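Local coordinates for Old Yellow Enzyme (Pichia, PDB 6AGZ), which probably catalyses the asymmetric reduction of the carbon-carbon double bond of enone compounds, using bound flavin mononucleotide as its redox cofactor, at residues Arg56-Gly61 with Trp382-Glu387; Phe75-Asn80 with Lys124-Pro129; Glu99-Gly104 with Gly180-Glu185; Asp167-Ala172 with Ile224-Glu229. All blocks are in the same frame, centred on the assembly; numbering follows the deposited sequence.

Interaction 1: residues Arg56-Gly61 with Trp382-Glu387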
# COMPACT_ATOMS: atom_id res chain seq x y z
N ARG A 56 31.14 18.84 -8.24
CA ARG A 56 29.81 18.36 -8.56
C ARG A 56 28.75 19.45 -8.48
O ARG A 56 27.64 19.25 -8.99
CB ARG A 56 29.44 17.19 -7.64
CG ARG A 56 30.24 15.95 -7.98
CD ARG A 56 30.39 14.98 -6.82
NE ARG A 56 31.16 13.81 -7.25
CZ ARG A 56 32.48 13.79 -7.37
NH1 ARG A 56 33.19 14.87 -7.09
NH2 ARG A 56 33.10 12.68 -7.78
N ALA A 57 29.07 20.58 -7.87
CA ALA A 57 28.20 21.75 -7.93
C ALA A 57 28.50 22.63 -9.13
O ALA A 57 27.67 23.48 -9.49
CB ALA A 57 28.31 22.56 -6.64
N GLU A 58 29.66 22.45 -9.77
CA GLU A 58 30.01 23.23 -10.94
C GLU A 58 29.23 22.75 -12.16
O GLU A 58 29.08 21.55 -12.39
CB GLU A 58 31.51 23.11 -11.21
CG GLU A 58 32.03 23.93 -12.38
CD GLU A 58 33.46 23.60 -12.74
OE1 GLU A 58 33.84 22.41 -12.64
OE2 GLU A 58 34.22 24.52 -13.10
N ASN A 59 28.71 23.71 -12.93
CA ASN A 59 27.98 23.44 -14.17
C ASN A 59 26.79 22.51 -13.93
O ASN A 59 26.46 21.67 -14.76
CB ASN A 59 28.90 22.85 -15.24
CG ASN A 59 30.04 23.78 -15.61
OD1 ASN A 59 29.87 25.00 -15.67
ND2 ASN A 59 31.21 23.21 -15.87
N ASN A 60 26.14 22.65 -12.77
CA ASN A 60 25.04 21.75 -12.42
C ASN A 60 23.71 22.47 -12.26
O ASN A 60 22.76 22.16 -12.99
CB ASN A 60 25.40 21.00 -11.13
CG ASN A 60 24.46 19.84 -10.84
OD1 ASN A 60 23.41 19.70 -11.46
ND2 ASN A 60 24.83 19.01 -9.87
N GLY A 61 23.60 23.43 -11.34
CA GLY A 61 22.33 24.05 -11.04
C GLY A 61 21.35 23.18 -10.27
O GLY A 61 20.34 23.71 -9.79
N TRP A 382 39.40 11.34 -9.99
CA TRP A 382 38.61 11.25 -11.21
C TRP A 382 38.75 12.53 -12.03
O TRP A 382 38.69 13.64 -11.49
CB TRP A 382 37.14 11.00 -10.88
CG TRP A 382 36.93 9.85 -9.96
CD1 TRP A 382 36.59 9.90 -8.64
CD2 TRP A 382 37.06 8.46 -10.29
NE1 TRP A 382 36.49 8.63 -8.13
CE2 TRP A 382 36.78 7.73 -9.11
CE3 TRP A 382 37.39 7.76 -11.45
CZ2 TRP A 382 36.81 6.34 -9.08
CZ3 TRP A 382 37.42 6.38 -11.41
CH2 TRP A 382 37.13 5.68 -10.23
N GLY A 383 38.95 12.36 -13.33
CA GLY A 383 39.00 13.49 -14.23
C GLY A 383 37.64 13.82 -14.82
O GLY A 383 36.69 13.05 -14.72
N LYS A 384 37.57 14.99 -15.44
CA LYS A 384 36.39 15.35 -16.21
C LYS A 384 36.33 14.50 -17.48
O LYS A 384 37.18 13.64 -17.73
CB LYS A 384 36.41 16.85 -16.54
CG LYS A 384 36.49 17.75 -15.32
CD LYS A 384 35.42 18.83 -15.36
CE LYS A 384 35.76 20.00 -14.44
NZ LYS A 384 35.44 19.71 -13.02
N TYR A 385 35.29 14.73 -18.28
CA TYR A 385 35.15 13.99 -19.53
C TYR A 385 36.38 14.19 -20.42
O TYR A 385 36.85 15.32 -20.59
CB TYR A 385 33.89 14.41 -20.28
CG TYR A 385 33.88 13.96 -21.72
CD1 TYR A 385 33.66 12.63 -22.05
CD2 TYR A 385 34.11 14.86 -22.75
CE1 TYR A 385 33.66 12.20 -23.36
CE2 TYR A 385 34.11 14.45 -24.07
CZ TYR A 385 33.89 13.12 -24.37
OH TYR A 385 33.88 12.70 -25.68
N GLY A 386 36.89 13.10 -20.98
CA GLY A 386 38.06 13.14 -21.83
C GLY A 386 39.38 13.28 -21.10
O GLY A 386 40.43 13.23 -21.76
N GLU A 387 39.37 13.43 -19.77
CA GLU A 387 40.57 13.53 -18.97
C GLU A 387 40.86 12.21 -18.27
O GLU A 387 39.93 11.47 -17.92
CB GLU A 387 40.44 14.65 -17.93
CG GLU A 387 40.39 16.04 -18.54
CD GLU A 387 40.08 17.12 -17.52
OE1 GLU A 387 39.76 16.77 -16.36
OE2 GLU A 387 40.14 18.31 -17.88

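Interaction 2: residues Phe75-Asn80 with Lys124-Pro129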
# COMPACT_ATOMS: atom_id res chain seq x y z
N PHE A 75 24.42 9.69 17.80
CA PHE A 75 23.88 9.26 16.51
C PHE A 75 24.84 8.36 15.74
O PHE A 75 24.41 7.71 14.78
CB PHE A 75 23.52 10.47 15.65
CG PHE A 75 22.21 11.13 16.01
CD1 PHE A 75 21.72 11.09 17.31
CD2 PHE A 75 21.46 11.77 15.04
CE1 PHE A 75 20.52 11.69 17.63
CE2 PHE A 75 20.25 12.37 15.36
CZ PHE A 75 19.78 12.33 16.65
N GLY A 76 26.10 8.30 16.13
CA GLY A 76 27.08 7.49 15.43
C GLY A 76 27.30 6.12 16.06
O GLY A 76 26.40 5.59 16.71
N LEU A 77 28.49 5.55 15.87
CA LEU A 77 29.57 6.20 15.12
C LEU A 77 30.26 5.24 14.15
O LEU A 77 30.31 4.03 14.38
CB LEU A 77 30.62 6.77 16.08
CG LEU A 77 30.29 7.96 16.98
CD1 LEU A 77 31.33 8.09 18.08
CD2 LEU A 77 30.23 9.24 16.15
N TYR A 78 30.79 5.81 13.07
CA TYR A 78 31.76 5.14 12.21
C TYR A 78 33.00 6.02 12.13
O TYR A 78 32.91 7.25 12.17
CB TYR A 78 31.20 4.90 10.80
CG TYR A 78 30.07 3.90 10.72
CD1 TYR A 78 30.09 2.74 11.49
CD2 TYR A 78 28.99 4.10 9.87
CE1 TYR A 78 29.06 1.82 11.42
CE2 TYR A 78 27.96 3.19 9.80
CZ TYR A 78 27.99 2.05 10.57
OH TYR A 78 26.97 1.14 10.50
N GLN A 79 34.16 5.39 12.03
CA GLN A 79 35.40 6.15 11.99
C GLN A 79 35.44 7.03 10.74
O GLN A 79 35.11 6.58 9.63
CB GLN A 79 36.62 5.23 12.04
CG GLN A 79 36.68 4.18 10.94
CD GLN A 79 37.84 3.21 11.13
OE1 GLN A 79 38.97 3.63 11.37
NE2 GLN A 79 37.55 1.92 11.04
N ASN A 80 35.79 8.30 10.94
CA ASN A 80 35.91 9.29 9.87
C ASN A 80 34.57 9.58 9.20
O ASN A 80 34.52 9.98 8.03
CB ASN A 80 36.95 8.87 8.83
CG ASN A 80 38.33 8.67 9.44
OD1 ASN A 80 38.62 7.63 10.03
ND2 ASN A 80 39.18 9.69 9.32
N LYS A 124 32.03 2.94 22.44
CA LYS A 124 32.57 2.71 23.78
C LYS A 124 33.75 3.64 24.05
O LYS A 124 33.83 4.27 25.11
CB LYS A 124 32.99 1.25 23.93
CG LYS A 124 33.74 0.95 25.22
CD LYS A 124 32.86 0.19 26.20
CE LYS A 124 33.65 -0.27 27.41
NZ LYS A 124 32.80 -0.99 28.39
N GLU A 125 34.68 3.74 23.09
CA GLU A 125 35.83 4.62 23.25
C GLU A 125 35.42 6.08 23.37
O GLU A 125 36.17 6.88 23.93
CB GLU A 125 36.80 4.43 22.08
CG GLU A 125 37.41 3.05 22.02
CD GLU A 125 38.23 2.83 20.77
OE1 GLU A 125 38.26 3.73 19.91
OE2 GLU A 125 38.85 1.75 20.65
N HIS A 126 34.25 6.45 22.84
CA HIS A 126 33.70 7.78 23.08
C HIS A 126 32.73 7.81 24.25
O HIS A 126 32.00 8.79 24.42
CB HIS A 126 33.02 8.30 21.81
CG HIS A 126 33.99 8.70 20.74
ND1 HIS A 126 34.56 7.79 19.88
CD2 HIS A 126 34.49 9.91 20.39
CE1 HIS A 126 35.37 8.42 19.05
NE2 HIS A 126 35.34 9.71 19.34
N GLY A 127 32.70 6.75 25.07
CA GLY A 127 31.88 6.74 26.26
C GLY A 127 30.39 6.71 26.01
O GLY A 127 29.62 7.23 26.82
N LEU A 128 29.95 6.09 24.91
CA LEU A 128 28.55 6.11 24.53
C LEU A 128 27.99 4.69 24.48
O LEU A 128 28.69 3.75 24.11
CB LEU A 128 28.37 6.78 23.16
CG LEU A 128 28.75 8.26 23.10
CD1 LEU A 128 28.98 8.70 21.67
CD2 LEU A 128 27.67 9.11 23.76
N PRO A 129 26.72 4.52 24.85
CA PRO A 129 26.09 3.20 24.77
C PRO A 129 25.71 2.84 23.34
O PRO A 129 25.81 3.64 22.41
CB PRO A 129 24.85 3.35 25.66
CG PRO A 129 24.53 4.80 25.61
CD PRO A 129 25.86 5.51 25.52

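Interaction 3: residues Glu99-Gly104 with Gly180-Glu185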
# COMPACT_ATOMS: atom_id res chain seq x y z
N GLU A 99 30.56 27.18 -0.83
CA GLU A 99 31.18 26.88 -2.12
C GLU A 99 30.17 26.27 -3.09
O GLU A 99 30.16 26.61 -4.28
CB GLU A 99 32.38 25.95 -1.93
CG GLU A 99 32.95 25.40 -3.23
CD GLU A 99 33.66 26.44 -4.08
OE1 GLU A 99 33.80 27.60 -3.63
OE2 GLU A 99 34.07 26.11 -5.21
N VAL A 100 29.32 25.36 -2.60
CA VAL A 100 28.31 24.75 -3.47
C VAL A 100 27.38 25.81 -4.04
O VAL A 100 27.03 25.78 -5.23
CB VAL A 100 27.53 23.66 -2.70
CG1 VAL A 100 26.28 23.26 -3.46
CG2 VAL A 100 28.42 22.44 -2.47
N HIS A 101 26.97 26.77 -3.21
CA HIS A 101 26.08 27.83 -3.68
C HIS A 101 26.80 28.79 -4.61
O HIS A 101 26.21 29.30 -5.57
CB HIS A 101 25.47 28.57 -2.50
CG HIS A 101 24.41 27.80 -1.78
ND1 HIS A 101 24.09 28.02 -0.45
CD2 HIS A 101 23.57 26.83 -2.21
CE1 HIS A 101 23.12 27.21 -0.10
NE2 HIS A 101 22.78 26.47 -1.14
N LYS A 102 28.08 29.08 -4.33
CA LYS A 102 28.86 29.90 -5.24
C LYS A 102 28.94 29.26 -6.62
O LYS A 102 28.91 29.95 -7.65
CB LYS A 102 30.26 30.13 -4.67
CG LYS A 102 31.15 31.06 -5.48
CD LYS A 102 32.54 31.13 -4.88
CE LYS A 102 33.48 31.97 -5.74
NZ LYS A 102 34.89 31.86 -5.29
N LYS A 103 29.02 27.93 -6.66
CA LYS A 103 29.02 27.20 -7.92
C LYS A 103 27.70 27.30 -8.67
O LYS A 103 27.67 26.98 -9.86
CB LYS A 103 29.36 25.73 -7.65
CG LYS A 103 30.84 25.42 -7.62
CD LYS A 103 31.53 25.91 -8.87
CE LYS A 103 33.03 26.01 -8.66
NZ LYS A 103 33.56 24.77 -8.03
N GLY A 104 26.63 27.73 -8.02
CA GLY A 104 25.32 27.80 -8.64
C GLY A 104 24.43 26.60 -8.42
O GLY A 104 23.41 26.49 -9.10
N GLY A 180 23.58 26.83 6.51
CA GLY A 180 22.93 27.36 5.33
C GLY A 180 22.46 26.34 4.31
O GLY A 180 22.20 26.71 3.16
N PHE A 181 22.36 25.06 4.69
CA PHE A 181 21.83 24.06 3.78
C PHE A 181 20.42 24.42 3.33
O PHE A 181 19.66 25.08 4.05
CB PHE A 181 21.82 22.68 4.44
CG PHE A 181 23.17 22.05 4.59
CD1 PHE A 181 23.72 21.30 3.57
CD2 PHE A 181 23.89 22.20 5.77
CE1 PHE A 181 24.97 20.72 3.71
CE2 PHE A 181 25.14 21.62 5.91
CZ PHE A 181 25.68 20.88 4.88
N ASP A 182 20.06 23.99 2.12
CA ASP A 182 18.74 24.28 1.59
C ASP A 182 17.68 23.38 2.21
O ASP A 182 16.55 23.82 2.45
CB ASP A 182 18.73 24.16 0.07
CG ASP A 182 19.69 25.13 -0.60
OD1 ASP A 182 19.35 26.33 -0.71
OD2 ASP A 182 20.78 24.70 -1.01
N MET A 183 18.02 22.12 2.47
CA MET A 183 17.12 21.20 3.14
C MET A 183 17.90 20.38 4.15
O MET A 183 19.13 20.39 4.18
CB MET A 183 16.42 20.24 2.16
CG MET A 183 15.57 20.91 1.10
SD MET A 183 16.47 21.13 -0.44
CE MET A 183 15.17 21.73 -1.51
N VAL A 184 17.16 19.67 4.99
CA VAL A 184 17.71 18.66 5.87
C VAL A 184 16.89 17.39 5.68
O VAL A 184 15.66 17.42 5.72
CB VAL A 184 17.72 19.12 7.35
CG1 VAL A 184 16.31 19.25 7.93
CG2 VAL A 184 18.58 18.21 8.19
N GLU A 185 17.57 16.28 5.38
CA GLU A 185 16.92 15.04 5.00
C GLU A 185 17.05 14.03 6.13
O GLU A 185 18.17 13.70 6.54
CB GLU A 185 17.50 14.47 3.70
CG GLU A 185 16.94 13.10 3.35
CD GLU A 185 17.50 12.56 2.05
OE1 GLU A 185 17.76 13.37 1.13
OE2 GLU A 185 17.69 11.33 1.95

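Interaction 4: residues Asp167-Ala172 with Ile224-Glu229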
# COMPACT_ATOMS: atom_id res chain seq x y z
N ASP A 167 18.05 16.08 19.78
CA ASP A 167 19.28 16.08 18.99
C ASP A 167 18.97 16.28 17.51
O ASP A 167 19.70 16.99 16.81
CB ASP A 167 20.06 14.79 19.20
CG ASP A 167 20.67 14.69 20.59
OD1 ASP A 167 20.71 15.73 21.29
OD2 ASP A 167 21.10 13.59 20.97
N TYR A 168 17.90 15.65 17.01
CA TYR A 168 17.49 15.89 15.63
C TYR A 168 17.16 17.36 15.41
O TYR A 168 17.54 17.94 14.39
CB TYR A 168 16.28 15.02 15.28
CG TYR A 168 16.63 13.67 14.69
CD1 TYR A 168 16.49 12.50 15.43
CD2 TYR A 168 17.09 13.56 13.38
CE1 TYR A 168 16.80 11.27 14.89
CE2 TYR A 168 17.40 12.33 12.83
CZ TYR A 168 17.25 11.19 13.58
OH TYR A 168 17.56 9.96 13.04
N VAL A 169 16.45 17.98 16.36
CA VAL A 169 16.11 19.39 16.22
C VAL A 169 17.37 20.25 16.18
O VAL A 169 17.51 21.14 15.33
CB VAL A 169 15.16 19.83 17.36
CG1 VAL A 169 14.92 21.33 17.29
CG2 VAL A 169 13.86 19.07 17.28
N ASN A 170 18.31 19.98 17.10
CA ASN A 170 19.53 20.78 17.15
C ASN A 170 20.36 20.62 15.88
O ASN A 170 20.88 21.61 15.35
CB ASN A 170 20.35 20.38 18.38
CG ASN A 170 21.71 21.06 18.42
OD1 ASN A 170 21.81 22.27 18.62
ND2 ASN A 170 22.77 20.27 18.24
N ALA A 171 20.48 19.39 15.37
CA ALA A 171 21.24 19.17 14.15
C ALA A 171 20.57 19.83 12.95
O ALA A 171 21.25 20.40 12.09
CB ALA A 171 21.42 17.67 13.90
N ALA A 172 19.23 19.78 12.89
CA ALA A 172 18.52 20.43 11.80
C ALA A 172 18.72 21.95 11.84
O ALA A 172 18.90 22.58 10.80
CB ALA A 172 17.04 20.08 11.85
N ILE A 224 9.95 14.28 12.55
CA ILE A 224 9.58 15.11 11.40
C ILE A 224 8.81 16.34 11.85
O ILE A 224 9.06 17.45 11.37
CB ILE A 224 8.76 14.28 10.39
CG1 ILE A 224 9.62 13.17 9.77
CG2 ILE A 224 8.20 15.17 9.30
CD1 ILE A 224 10.87 13.68 9.10
N ASP A 225 7.87 16.17 12.79
CA ASP A 225 7.07 17.31 13.24
C ASP A 225 7.92 18.33 13.98
O ASP A 225 7.79 19.54 13.75
CB ASP A 225 5.92 16.82 14.12
CG ASP A 225 4.89 16.03 13.34
OD1 ASP A 225 4.84 16.16 12.10
OD2 ASP A 225 4.13 15.26 13.97
N LEU A 226 8.81 17.87 14.86
CA LEU A 226 9.68 18.80 15.58
C LEU A 226 10.61 19.54 14.63
O LEU A 226 10.81 20.76 14.77
CB LEU A 226 10.48 18.05 16.65
CG LEU A 226 9.71 17.72 17.93
CD1 LEU A 226 10.49 16.71 18.77
CD2 LEU A 226 9.44 18.98 18.73
N VAL A 227 11.17 18.84 13.64
CA VAL A 227 12.07 19.48 12.69
C VAL A 227 11.32 20.47 11.81
O VAL A 227 11.83 21.55 11.50
CB VAL A 227 12.81 18.42 11.86
CG1 VAL A 227 13.58 19.06 10.72
CG2 VAL A 227 13.76 17.62 12.74
N ILE A 228 10.10 20.12 11.41
CA ILE A 228 9.28 21.05 10.62
C ILE A 228 8.98 22.30 11.42
O ILE A 228 9.07 23.42 10.91
CB ILE A 228 7.98 20.36 10.15
CG1 ILE A 228 8.27 19.37 9.02
CG2 ILE A 228 6.95 21.39 9.71
CD1 ILE A 228 7.04 18.63 8.54
N GLU A 229 8.63 22.14 12.70
CA GLU A 229 8.43 23.31 13.56
C GLU A 229 9.72 24.12 13.70
O GLU A 229 9.66 25.35 13.83
CB GLU A 229 7.91 22.87 14.93
CG GLU A 229 7.85 23.99 15.96
CD GLU A 229 7.05 23.60 17.19
OE1 GLU A 229 5.98 24.20 17.42
OE2 GLU A 229 7.50 22.70 17.93

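Interaction 1: residues Arg56-Gly61 with Trp382-Glu387
Glu-58 and Lys-384 meet in a single salt bridge, OE1 of the carboxylate lying 3.2 Å from the ammonium NZ, which also donates a hydrogen bond to it. The two side chains cross at about a right angle, and NZ reaches OE1 nearly along its C-O axis. Glu-58 comes out straight: with CG anti to the backbone N (chi1 -177°) and an extended chain beyond, its carboxylate is carried away from the end of helix 47-57. Lys-384 is bent at chi2 and chi4, and the bends bring NZ round to the acid.

The other polar bonds hold each segment in shape. Asn-60 ND2 donates to Arg-56 O at 3.0 Å, with the acceptor close to the amide plane, and so ties the loop back to the last helical turn. Lys-384 to Glu-387 forms a type II turn, in which the side chain of Glu-387 also accepts from Lys-384 N, its OE1 at 3.0 Å and met from above the carboxylate plane.

With an alanine in place of Glu-58, the Lys-384 ammonium would probably lose this ionic mate and be freer to swing. With one ion pair at the protein surface and little buried area, the contact is electrostatic, joining the end of helix 47-57 to the loop between helices 352-358 and 395-398.

Interaction 2: residues Phe75-Asn80 with Lys124-Pro129
Leu-77 is the buried centre of this contact, and a single methyl, CD1, meets both partners on the other segment. It lies over one face of the His-126 imidazole, 4.0 Å from the ring centroid and 23° off the normal, a CH-pi contact displaced toward the rim at ND1 and CG. The same methyl touches Leu-128 CD1 at 4.3 Å, a looser apolar approach. Leu-77 follows a cis peptide bond, and its CG stands anti to the carbonyl carbon (chi1 -69°), which directs the branched end at the opposite segment.

His-126 forms the solvent side: it is exposed, although its ND1 is hydrogen-bonded to Leu-122 O, a backbone carbonyl of the preceding helical turn, and this bond should limit rotation of the ring. Gly-127, also exposed, has the positive phi of the C' residue in a Schellman motif, which ends the helix through Gly-127 N to Lys-124 O (2.7 Å) together with Leu-128 N to Leu-123 O; the chain then turns so that Leu-128 can reach Leu-77.

Leu-77 also packs on Leu-122 and Leu-123 of helix 120-125. The contact thus sets the loop between strand 63-70 and helix 87-102 against the end of that short helix, just ahead of strand 130-132.

Interaction 3: residues Glu99-Gly104 with Gly180-Glu185
His-101 and Asp-182 approach from opposite directions and meet ring edge to carboxylate. The imidazole NE2 donates to OD2 of Asp-182 at 2.7 Å in a nearly straight bond, with an N-H...O angle of 173°. The acceptor lies in the ring plane, whereas the hydrogen bond reaches OD2 on its syn side, somewhat out of the carboxylate plane; the two planes stand 68° apart. Alongside, CE1 of His-101 is 3.4 Å from Gly-180 O, which also lies at the ring edge near its plane, so two oxygens sit at this rim of the imidazole. In the (beta/alpha)8 barrel, the pair links the last turn of helix 87-102 to the loop leading from helix 158-179 into strand 183-187. Positive phi values at Gly-104 and Gly-180 mark where both helices are left, the former in a Schellman motif. Asp-182 OD2 accepts a second hydrogen bond, from Ile-107 N on strand 106-112, so one carboxylate oxygen joins the histidine to the neighbouring strand. A leucine in place of Asp-182 would probably leave both His-101 NE2 and the Ile-107 amide without their acceptor and the imidazole freer to turn. Asp-182 CG stands anti to its carbonyl carbon (chi1 -61°), bringing the acid up to the ring.

Interaction 4: residues Asp167-Ala172 with Ile224-Glu229
Tyr-168, Val-169 and Ala-172 pack against Leu-226 and Val-227 in a buried, largely apolar helix-helix contact between two neighbouring helices on the outside of the barrel. The axes of the two short segments run roughly parallel, at 34° and 9.0 Å at closest approach, with Val-169 and Val-227 nearest in backbone register. The shortest side-chain approach is 3.6 Å, between Val-169 CG2 and Leu-226 CB: the methyl meets the base of the leucine side chain, and the two side chains cross at about a right angle. Val-169 CG1 is anti to the backbone N (chi1 174°), which leaves CG2 as the branch that touches. Val-227 uses both of its methyls. CG1 sits 3.8 Å from Ala-172 CB, while CG2 is 4.1 Å from the carbonyl O of Tyr-168 and also lies near Tyr-168 CB, so it packs on backbone as well as side chain.

Helix 158-179 precedes strand 183-187 and helix 218-231 comes after it, ahead of strand 236-240, in the beta-alpha alternation of a TIM barrel, where adjacent helices pack side by side round the sheet. Val-184 of strand 183-187 touches both Ala-172 and Val-227, so the helix pair rests on the barrel wall at their shared side. Beyond the helix pair, the Tyr-168 ring meets that of Phe-75, their planes at about 55°.

Overall arrangement
All four contacts belong to one (beta/alpha)8 barrel with flavin mononucleotide bound to it. Interaction 1 spans most of the chain and encloses the other three in sequence; interactions 2 and 3 alternate their segments, as do 3 and 4, whereas 2 closes before 4 opens. Interactions 1 and 3 have centres 17 Å apart and touch where Ala-57 and Glu-58 pack on Lys-103, joining helices 47-57 and 87-102. Interactions 3 and 4 meet through Val-184 on strand 183-187, and 2 and 4 through Phe-75 against Asp-167 and Tyr-168. Through these touches the contacts follow one another in the order 2, 4, 3, 1. Interactions 1 and 4 lie on opposite sides of the chain's centre, their centres about 34 Å apart.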